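Local coordinates for predicted protease of the collagenase family (Methanopyrus kandleri, PDB 5D88), which binds zinc and probably acts as a peptidase of the U32 family, built on a TIM barrel, at residues R179-V190 with V237-L248. Numbering follows the deposited sequence.
Sequences RERVSVELRTAV and VREELFDEVFIL
R179 and D243 meet in a salt bridge: R179 NH1 lies 2.7 Å from D243 OD2, which sits in the guanidinium plane and offers its syn lone pair. The anti lone pair of D243 OD2 takes the backbone N of L186 at 2.8 Å in a nearly straight bond (174°), tying helix end, strand start and turn together. R179 NH2 also reaches L241 O, while the side chain of L186 lays CD1 over the guanidinium face. R187 grips E244 side-on, R187 NE and NH2 both 2.9 Å from E244 OE1; with CG anti to the backbone N (chi1 178°) and a bend at chi3, its chain passes F246 CB before turning to the glutamate. Q81 takes a further bond from NH2, W25 adds a cation-pi contact, and R23 pairs with E185 and E244. A methionine in place of R187 would probably leave E244 OE1 without both its N-H partners and their charge, and Q81 OE1 without the bond from NH2. Between the strands, T188 N bonds to E244 O, and F246 N to T188 O at 2.8 Å, in parallel register. On the face opposite R187 and E244, T188 CB sits centrally over the F242 ring, 3.4 Å from its centroid, a CH-pi contact, and V190 packs against V237, V245 and I247 CD1. Strands 185-190 and 244-247, the last two of the eight-stranded TIM barrel, run 25° apart; strand 161-163 flanks the former, and helix 172-181 packs on L186 and F242.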
ATOM      1  N   ARG A 179      14.027  18.453   3.182  1.00 44.71           N
ATOM      2  CA  ARG A 179      14.085  19.878   2.857  1.00 49.28           C
ATOM      3  C   ARG A 179      15.216  20.204   1.894  1.00 54.09           C
ATOM      4  O   ARG A 179      15.084  21.110   1.064  1.00 57.97           O
ATOM      5  CB  ARG A 179      14.279  20.702   4.119  1.00 51.41           C
ATOM      6  CG  ARG A 179      13.073  20.820   4.946  1.00 52.37           C
ATOM      7  CD  ARG A 179      12.729  22.262   5.152  1.00 54.66           C
ATOM      8  NE  ARG A 179      11.684  22.359   6.160  1.00 54.24           N
ATOM      9  CZ  ARG A 179      10.438  22.741   5.922  1.00 52.00           C
ATOM     10  NH1 ARG A 179      10.049  23.106   4.699  1.00 52.45           N
ATOM     11  NH2 ARG A 179       9.577  22.764   6.925  1.00 47.23           N
ATOM     12  N   GLU A 180      16.360  19.532   2.035  1.00 53.57           N
ATOM     13  CA  GLU A 180      17.474  19.788   1.127  1.00 57.26           C
ATOM     14  C   GLU A 180      17.096  19.453  -0.309  1.00 50.79           C
ATOM     15  O   GLU A 180      17.634  20.039  -1.250  1.00 52.51           O
ATOM     16  CB  GLU A 180      18.702  18.980   1.553  1.00 66.74           C
ATOM     17  CG  GLU A 180      19.384  19.455   2.839  1.00 78.15           C
ATOM     18  CD  GLU A 180      20.364  18.412   3.405  1.00 87.68           C
ATOM     19  OE1 GLU A 180      20.701  17.465   2.658  1.00 90.76           O
ATOM     20  OE2 GLU A 180      20.787  18.526   4.590  1.00 89.25           O
ATOM     21  N   ARG A 181      16.144  18.543  -0.492  1.00 47.47           N
ATOM     22  CA  ARG A 181      15.831  17.982  -1.794  1.00 45.54           C
ATOM     23  C   ARG A 181      14.673  18.675  -2.486  1.00 42.82           C
ATOM     24  O   ARG A 181      14.669  18.769  -3.719  1.00 43.02           O
ATOM     25  CB  ARG A 181      15.500  16.497  -1.638  1.00 47.45           C
ATOM     26  CG  ARG A 181      15.408  15.739  -2.934  1.00 51.80           C
ATOM     27  CD  ARG A 181      16.777  15.495  -3.539  1.00 54.81           C
ATOM     28  NE  ARG A 181      16.647  15.103  -4.937  1.00 59.65           N
ATOM     29  CZ  ARG A 181      16.451  13.857  -5.368  1.00 64.22           C
ATOM     30  NH1 ARG A 181      16.366  12.840  -4.514  1.00 63.51           N
ATOM     31  NH2 ARG A 181      16.343  13.630  -6.672  1.00 68.15           N
ATOM     32  N   VAL A 182      13.683  19.153  -1.730  1.00 40.71           N
ATOM     33  CA  VAL A 182      12.461  19.676  -2.318  1.00 37.45           C
ATOM     34  C   VAL A 182      12.201  21.081  -1.806  1.00 39.05           C
ATOM     35  O   VAL A 182      12.752  21.523  -0.798  1.00 42.52           O
ATOM     36  CB  VAL A 182      11.241  18.779  -2.024  1.00 38.45           C
ATOM     37  CG1 VAL A 182      11.432  17.409  -2.636  1.00 39.47           C
ATOM     38  CG2 VAL A 182      11.007  18.667  -0.534  1.00 38.77           C
ATOM     39  N   SER A 183      11.341  21.784  -2.530  1.00 40.73           N
ATOM     40  CA  SER A 183      10.992  23.157  -2.211  1.00 41.64           C
ATOM     41  C   SER A 183       9.561  23.304  -1.717  1.00 40.97           C
ATOM     42  O   SER A 183       9.144  24.418  -1.396  1.00 43.98           O
ATOM     43  CB  SER A 183      11.214  24.035  -3.442  1.00 45.00           C
ATOM     44  OG  SER A 183      12.601  24.150  -3.694  1.00 48.92           O
ATOM     45  N   VAL A 184       8.804  22.211  -1.634  1.00 37.77           N
ATOM     46  CA  VAL A 184       7.417  22.247  -1.184  1.00 37.88           C
ATOM     47  C   VAL A 184       7.339  22.579   0.295  1.00 35.56           C
ATOM     48  O   VAL A 184       8.336  22.503   1.025  1.00 37.06           O
ATOM     49  CB  VAL A 184       6.701  20.908  -1.427  1.00 39.31           C
ATOM     50  CG1 VAL A 184       6.595  20.599  -2.892  1.00 43.89           C
ATOM     51  CG2 VAL A 184       7.428  19.768  -0.669  1.00 42.04           C
ATOM     52  N   GLU A 185       6.144  22.939   0.743  1.00 34.05           N
ATOM     53  CA  GLU A 185       5.877  23.036   2.162  1.00 34.22           C
ATOM     54  C   GLU A 185       5.809  21.638   2.756  1.00 33.03           C
ATOM     55  O   GLU A 185       5.345  20.693   2.114  1.00 33.18           O
ATOM     56  CB  GLU A 185       4.551  23.762   2.401  1.00 39.97           C
ATOM     57  CG  GLU A 185       4.475  25.139   1.779  1.00 42.52           C
ATOM     58  CD  GLU A 185       5.461  26.084   2.385  1.00 46.70           C
ATOM     59  OE1 GLU A 185       5.291  26.394   3.573  1.00 47.26           O
ATOM     60  OE2 GLU A 185       6.401  26.518   1.680  1.00 49.74           O
ATOM     61  N   LEU A 186       6.261  21.504   3.995  1.00 32.05           N
ATOM     62  CA  LEU A 186       6.166  20.228   4.690  1.00 31.33           C
ATOM     63  C   LEU A 186       5.166  20.312   5.834  1.00 30.38           C
ATOM     64  O   LEU A 186       5.206  21.241   6.652  1.00 33.45           O
ATOM     65  CB  LEU A 186       7.519  19.779   5.217  1.00 32.10           C
ATOM     66  CG  LEU A 186       8.561  19.563   4.136  1.00 34.04           C
ATOM     67  CD1 LEU A 186       9.823  19.140   4.827  1.00 37.77           C
ATOM     68  CD2 LEU A 186       8.137  18.515   3.112  1.00 34.29           C
ATOM     69  N   ARG A 187       4.302  19.310   5.896  1.00 29.59           N
ATOM     70  CA  ARG A 187       3.268  19.182   6.907  1.00 29.57           C
ATOM     71  C   ARG A 187       3.542  17.955   7.759  1.00 30.22           C
ATOM     72  O   ARG A 187       4.057  16.941   7.270  1.00 29.72           O
ATOM     73  CB  ARG A 187       1.902  19.051   6.238  1.00 29.19           C
ATOM     74  CG  ARG A 187       0.712  18.860   7.162  1.00 30.57           C
ATOM     75  CD  ARG A 187      -0.594  18.692   6.365  1.00 30.95           C
ATOM     76  NE  ARG A 187      -1.132  19.957   5.891  1.00 31.51           N
ATOM     77  CZ  ARG A 187      -2.360  20.126   5.418  1.00 31.97           C
ATOM     78  NH1 ARG A 187      -3.214  19.109   5.354  1.00 30.83           N
ATOM     79  NH2 ARG A 187      -2.742  21.324   5.006  1.00 33.75           N
ATOM     80  N   THR A 188       3.168  18.052   9.035  1.00 30.78           N
ATOM     81  CA  THR A 188       3.195  16.931   9.960  1.00 31.12           C
ATOM     82  C   THR A 188       1.786  16.649  10.450  1.00 30.76           C
ATOM     83  O   THR A 188       1.024  17.576  10.746  1.00 32.93           O
ATOM     84  CB  THR A 188       4.112  17.223  11.157  1.00 33.94           C
ATOM     85  OG1 THR A 188       4.033  16.147  12.086  1.00 36.02           O
ATOM     86  CG2 THR A 188       3.720  18.514  11.859  1.00 35.96           C
ATOM     87  N   ALA A 189       1.439  15.370  10.503  1.00 30.06           N
ATOM     88  CA  ALA A 189       0.147  14.915  11.003  1.00 28.91           C
ATOM     89  C   ALA A 189       0.321  14.390  12.412  1.00 30.46           C
ATOM     90  O   ALA A 189       1.154  13.513  12.637  1.00 34.15           O
ATOM     91  CB  ALA A 189      -0.426  13.812  10.118  1.00 31.34           C
ATOM     92  N   VAL A 190      -0.475  14.914  13.346  1.00 30.50           N
ATOM     93  CA  VAL A 190      -0.410  14.539  14.761  1.00 30.84           C
ATOM     94  C   VAL A 190      -1.611  13.674  15.112  1.00 30.07           C
ATOM     95  O   VAL A 190      -2.759  14.086  14.919  1.00 29.44           O
ATOM     96  CB  VAL A 190      -0.376  15.782  15.659  1.00 33.38           C
ATOM     97  CG1 VAL A 190      -0.273  15.380  17.129  1.00 35.37           C
ATOM     98  CG2 VAL A 190       0.770  16.702  15.221  1.00 37.43           C
ATOM     99  N   VAL A 237       5.650  15.368  18.359  1.00 41.19           N
ATOM    100  CA  VAL A 237       6.027  16.091  17.156  1.00 40.69           C
ATOM    101  C   VAL A 237       6.970  17.213  17.534  1.00 41.88           C
ATOM    102  O   VAL A 237       6.918  17.741  18.642  1.00 42.67           O
ATOM    103  CB  VAL A 237       4.776  16.630  16.427  1.00 43.44           C
ATOM    104  CG1 VAL A 237       3.989  17.532  17.353  1.00 43.42           C
ATOM    105  CG2 VAL A 237       5.178  17.335  15.135  1.00 44.51           C
ATOM    106  N   ARG A 238       7.818  17.588  16.593  1.00 42.11           N
ATOM    107  CA  ARG A 238       8.676  18.760  16.702  1.00 45.11           C
ATOM    108  C   ARG A 238       8.176  19.763  15.664  1.00 45.29           C
ATOM    109  O   ARG A 238       8.556  19.718  14.491  1.00 46.54           O
ATOM    110  CB  ARG A 238      10.127  18.364  16.506  1.00 48.72           C
ATOM    111  CG  ARG A 238      10.701  17.710  17.762  1.00 53.94           C
ATOM    112  CD  ARG A 238      12.149  17.355  17.594  1.00 58.41           C
ATOM    113  NE  ARG A 238      12.945  18.556  17.390  1.00 64.75           N
ATOM    114  CZ  ARG A 238      14.217  18.558  17.011  1.00 69.40           C
ATOM    115  NH1 ARG A 238      14.845  17.409  16.780  1.00 72.07           N
ATOM    116  NH2 ARG A 238      14.859  19.711  16.856  1.00 69.26           N
ATOM    117  N   GLU A 239       7.290  20.664  16.104  1.00 45.83           N
ATOM    118  CA  GLU A 239       6.583  21.509  15.146  1.00 49.80           C
ATOM    119  C   GLU A 239       7.523  22.447  14.424  1.00 49.22           C
ATOM    120  O   GLU A 239       7.244  22.836  13.287  1.00 48.09           O
ATOM    121  CB  GLU A 239       5.500  22.329  15.838  1.00 54.24           C
ATOM    122  CG  GLU A 239       4.346  21.516  16.350  1.00 58.46           C
ATOM    123  CD  GLU A 239       3.196  22.387  16.791  1.00 63.58           C
ATOM    124  OE1 GLU A 239       3.308  23.633  16.682  1.00 64.74           O
ATOM    125  OE2 GLU A 239       2.174  21.820  17.237  1.00 65.20           O
ATOM    126  N   GLU A 240       8.631  22.823  15.064  1.00 49.49           N
ATOM    127  CA  GLU A 240       9.579  23.744  14.452  1.00 50.75           C
ATOM    128  C   GLU A 240      10.187  23.179  13.174  1.00 47.97           C
ATOM    129  O   GLU A 240      10.775  23.940  12.398  1.00 50.16           O
ATOM    130  CB  GLU A 240      10.683  24.112  15.464  1.00 52.15           C
ATOM    131  CG  GLU A 240      11.683  22.995  15.814  1.00 52.93           C
ATOM    132  CD  GLU A 240      11.200  22.049  16.914  1.00 56.22           C
ATOM    133  OE1 GLU A 240      10.004  22.063  17.274  1.00 55.56           O
ATOM    134  OE2 GLU A 240      12.034  21.273  17.420  1.00 59.85           O
ATOM    135  N   LEU A 241      10.058  21.867  12.932  1.00 44.88           N
ATOM    136  CA  LEU A 241      10.585  21.274  11.710  1.00 42.53           C
ATOM    137  C   LEU A 241       9.655  21.450  10.529  1.00 39.83           C
ATOM    138  O   LEU A 241      10.052  21.154   9.398  1.00 41.73           O
ATOM    139  CB  LEU A 241      10.833  19.771  11.892  1.00 43.97           C
ATOM    140  CG  LEU A 241      11.677  19.309  13.092  1.00 45.45           C
ATOM    141  CD1 LEU A 241      11.803  17.773  13.154  1.00 45.44           C
ATOM    142  CD2 LEU A 241      13.028  19.947  12.996  1.00 46.46           C
ATOM    143  N   PHE A 242       8.433  21.908  10.752  1.00 37.43           N
ATOM    144  CA  PHE A 242       7.409  21.829   9.726  1.00 35.65           C
ATOM    145  C   PHE A 242       6.800  23.195   9.464  1.00 34.54           C
ATOM    146  O   PHE A 242       6.825  24.087  10.306  1.00 39.69           O
ATOM    147  CB  PHE A 242       6.335  20.833  10.135  1.00 35.27           C
ATOM    148  CG  PHE A 242       6.844  19.432  10.258  1.00 36.05           C
ATOM    149  CD1 PHE A 242       6.969  18.631   9.140  1.00 35.40           C
ATOM    150  CD2 PHE A 242       7.224  18.925  11.495  1.00 36.03           C
ATOM    151  CE1 PHE A 242       7.439  17.330   9.258  1.00 36.94           C
ATOM    152  CE2 PHE A 242       7.705  17.644  11.620  1.00 34.97           C
ATOM    153  CZ  PHE A 242       7.814  16.838  10.499  1.00 36.38           C
ATOM    154  N   ASP A 243       6.270  23.347   8.260  1.00 34.97           N
ATOM    155  CA  ASP A 243       5.562  24.552   7.874  1.00 34.54           C
ATOM    156  C   ASP A 243       4.100  24.527   8.275  1.00 35.87           C
ATOM    157  O   ASP A 243       3.502  25.599   8.450  1.00 36.35           O
ATOM    158  CB  ASP A 243       5.655  24.727   6.358  1.00 36.77           C
ATOM    159  CG  ASP A 243       7.082  24.738   5.866  1.00 38.19           C
ATOM    160  OD1 ASP A 243       7.823  25.677   6.219  1.00 39.63           O
ATOM    161  OD2 ASP A 243       7.467  23.805   5.143  1.00 38.05           O
ATOM    162  N   GLU A 244       3.528  23.327   8.421  1.00 33.57           N
ATOM    163  CA  GLU A 244       2.109  23.128   8.684  1.00 32.75           C
ATOM    164  C   GLU A 244       1.951  21.979   9.648  1.00 32.12           C
ATOM    165  O   GLU A 244       2.672  20.984   9.544  1.00 33.44           O
ATOM    166  CB  GLU A 244       1.324  22.787   7.412  1.00 32.72           C
ATOM    167  CG  GLU A 244       1.415  23.863   6.367  1.00 34.69           C
ATOM    168  CD  GLU A 244       0.647  23.563   5.092  1.00 36.99           C
ATOM    169  OE1 GLU A 244      -0.126  22.571   5.031  1.00 35.70           O
ATOM    170  OE2 GLU A 244       0.826  24.344   4.129  1.00 40.55           O
ATOM    171  N   VAL A 245       0.982  22.108  10.553  1.00 33.04           N
ATOM    172  CA  VAL A 245       0.638  21.073  11.515  1.00 33.44           C
ATOM    173  C   VAL A 245      -0.809  20.703  11.282  1.00 33.03           C
ATOM    174  O   VAL A 245      -1.674  21.583  11.222  1.00 35.83           O
ATOM    175  CB  VAL A 245       0.844  21.535  12.971  1.00 35.74           C
ATOM    176  CG1 VAL A 245       0.404  20.453  13.936  1.00 37.24           C
ATOM    177  CG2 VAL A 245       2.284  21.856  13.214  1.00 39.18           C
ATOM    178  N   PHE A 246      -1.068  19.413  11.151  1.00 30.17           N
ATOM    179  CA  PHE A 246      -2.404  18.889  10.911  1.00 29.25           C
ATOM    180  C   PHE A 246      -2.762  18.014  12.099  1.00 30.16           C
ATOM    181  O   PHE A 246      -2.148  16.961  12.310  1.00 31.71           O
ATOM    182  CB  PHE A 246      -2.427  18.116   9.595  1.00 29.89           C
ATOM    183  CG  PHE A 246      -3.685  17.348   9.330  1.00 29.40           C
ATOM    184  CD1 PHE A 246      -4.928  17.796   9.745  1.00 30.93           C
ATOM    185  CD2 PHE A 246      -3.614  16.160   8.618  1.00 31.97           C
ATOM    186  CE1 PHE A 246      -6.078  17.043   9.466  1.00 31.06           C
ATOM    187  CE2 PHE A 246      -4.764  15.420   8.329  1.00 33.27           C
ATOM    188  CZ  PHE A 246      -5.988  15.865   8.758  1.00 32.06           C
ATOM    189  N   ILE A 247      -3.749  18.453  12.866  1.00 30.58           N
ATOM    190  CA  ILE A 247      -4.205  17.730  14.046  1.00 31.16           C
ATOM    191  C   ILE A 247      -5.352  16.812  13.650  1.00 29.92           C
ATOM    192  O   ILE A 247      -6.412  17.285  13.226  1.00 30.81           O
ATOM    193  CB  ILE A 247      -4.653  18.706  15.140  1.00 35.16           C
ATOM    194  CG1 ILE A 247      -3.529  19.684  15.462  1.00 41.23           C
ATOM    195  CG2 ILE A 247      -5.117  17.942  16.352  1.00 34.82           C
ATOM    196  CD1 ILE A 247      -2.274  19.017  15.929  1.00 45.99           C
ATOM    197  N   LEU A 248      -5.164  15.497  13.814  1.00 29.86           N
ATOM    198  CA  LEU A 248      -6.261  14.563  13.554  1.00 34.98           C
ATOM    199  C   LEU A 248      -7.156  14.393  14.774  1.00 40.50           C
ATOM    200  O   LEU A 248      -8.359  14.651  14.714  1.00 45.20           O
ATOM    201  CB  LEU A 248      -5.740  13.189  13.160  1.00 38.16           C
ATOM    202  CG  LEU A 248      -5.319  12.966  11.744  1.00 38.22           C
ATOM    203  CD1 LEU A 248      -4.040  13.724  11.593  1.00 41.17           C
ATOM    204  CD2 LEU A 248      -5.142  11.499  11.473  1.00 39.98           C
TER
HETATM  205  O   HOH W   1      12.551  21.539   8.332  1.00 46.82           O